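Local coordinates for p800 reaction center core protein (Heliobacterium modesticaldum, PDB 5V8K) that forms the symmetric homodimeric core of a photosynthetic reaction center, carrying bacteriochlorophyll g pigments and sharing a [4Fe-4S] cluster between its two copies, at the interface of chains A and B. Residues are numbered along the deposited sequence; one frame, centred on the assembly and turned at random. Chains: chain A/B, p800 reaction center core protein.

The interface of chains A and B. Residues chain A 433-434, 439-440, 443; chain B 541-542, 544-545.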
# COMPACT_ATOMS: atom_id res chain seq x y z
N CYS A 433 13.01 -4.48 16.79
CA CYS A 433 13.11 -5.10 15.48
C CYS A 433 14.00 -4.33 14.53
O CYS A 433 13.89 -3.10 14.41
CB CYS A 433 11.74 -5.26 14.81
SG CYS A 433 10.26 -4.75 15.65
N SER A 434 14.81 -5.08 13.78
CA SER A 434 15.53 -4.63 12.59
C SER A 434 16.63 -3.63 12.87
O SER A 434 16.78 -2.65 12.14
CB SER A 434 14.56 -4.07 11.57
OG SER A 434 13.82 -5.11 10.99
N ASP A 439 18.96 -6.32 8.14
CA ASP A 439 17.67 -5.64 8.17
C ASP A 439 17.81 -4.19 7.67
O ASP A 439 16.87 -3.65 7.08
CB ASP A 439 17.09 -5.73 9.58
CG ASP A 439 16.66 -7.16 9.95
OD1 ASP A 439 16.45 -8.01 9.04
OD2 ASP A 439 16.52 -7.45 11.17
N GLN A 440 18.99 -3.59 7.81
CA GLN A 440 19.25 -2.30 7.19
C GLN A 440 19.48 -2.43 5.68
O GLN A 440 19.18 -1.51 4.92
CB GLN A 440 20.45 -1.61 7.84
CG GLN A 440 20.21 -1.19 9.29
CD GLN A 440 19.11 -0.14 9.40
OE1 GLN A 440 19.13 0.90 8.73
NE2 GLN A 440 18.11 -0.42 10.23
N LEU A 443 16.06 -2.32 4.35
CA LEU A 443 15.47 -1.00 4.43
C LEU A 443 16.03 -0.10 3.34
O LEU A 443 15.31 0.73 2.79
CB LEU A 443 15.73 -0.40 5.85
CG LEU A 443 15.06 0.91 6.24
CD1 LEU A 443 13.53 0.80 6.12
CD2 LEU A 443 15.42 1.39 7.65
N GLN B 541 7.86 -4.65 10.85
CA GLN B 541 8.84 -5.16 11.82
C GLN B 541 10.12 -4.33 11.82
O GLN B 541 11.18 -4.82 11.41
CB GLN B 541 9.20 -6.62 11.49
CG GLN B 541 8.10 -7.60 11.77
CD GLN B 541 8.36 -8.92 11.09
OE1 GLN B 541 9.50 -9.37 11.06
NE2 GLN B 541 7.33 -9.54 10.54
N TYR B 542 10.04 -3.06 12.22
CA TYR B 542 11.17 -2.15 12.08
C TYR B 542 11.26 -1.14 13.23
O TYR B 542 11.89 -0.09 13.08
CB TYR B 542 11.10 -1.44 10.73
CG TYR B 542 11.96 -2.12 9.67
CD1 TYR B 542 13.31 -1.89 9.60
CD2 TYR B 542 11.39 -2.99 8.75
CE1 TYR B 542 14.11 -2.52 8.68
CE2 TYR B 542 12.18 -3.64 7.80
CZ TYR B 542 13.53 -3.40 7.76
OH TYR B 542 14.31 -4.04 6.82
N GLY B 544 12.85 -1.22 16.19
CA GLY B 544 14.20 -0.99 16.69
C GLY B 544 15.03 -0.10 15.79
O GLY B 544 15.78 0.75 16.27
N SER B 545 14.92 -0.29 14.48
CA SER B 545 15.60 0.60 13.53
C SER B 545 15.28 2.06 13.84
O SER B 545 16.17 2.91 13.88
CB SER B 545 15.17 0.26 12.11
OG SER B 545 15.86 1.09 11.21
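A chi1 of -73° at A:Ser434 sets its hydroxyl OG beside its own backbone N, and a chi1 of -97° with chi2 of -81° at B:Tyr542 orients the phenol ring so that the hydroxyl of A:Ser434 sits over one face of it across the homodimer interface. The protein belongs to the PsaA/PsaB family of type I reaction centers, and the patch, repeated by the two-fold axis with the chains exchanged, adjoins A:Cys433, a ligand of the [4Fe-4S] cluster. OG lies 3.4 Å above the plane of the B:Tyr542 ring, over its centre, yet its hydrogen is given elsewhere: A:Ser434 OG donates to B:Gln541 O at 2.7 Å, in the carbonyl plane. The opposite face of the ring is turned toward A:Leu443, whose CB comes within 3.9 Å of B:Tyr542 CE1, while CD1 sits toward the rim. At its tip, B:Tyr542 OH donates to A:Asp439 O at 2.6 Å, in the carbonyl plane and on a lone pair, with that oxygen at the edge of the ring in its plane; the acceptor lies in the first turn of helix 437-447. Replacing B:Tyr542 by an alanine would probably leave A:Asp439 O without this donor and open a gap between A:Ser434 and A:Leu443. The amide of A:Gln440 spans both chains: NE2 donates to B:Ser545 OG at 2.9 Å and to A:Ser434 O at 3.2 Å, with both acceptors close to the amide plane, which should restrain its rotation. B:Ser545 OG also lies against A:Leu443 CD2. Beside the cluster ligand, B:Ser545 N donates to A:Cys433 O at 3.0 Å, tying the start of helix 543-560 to the cysteine backbone, which probably helps position the cluster-binding loop. The N of B:Gly544 is also near that oxygen, but its N-H points away.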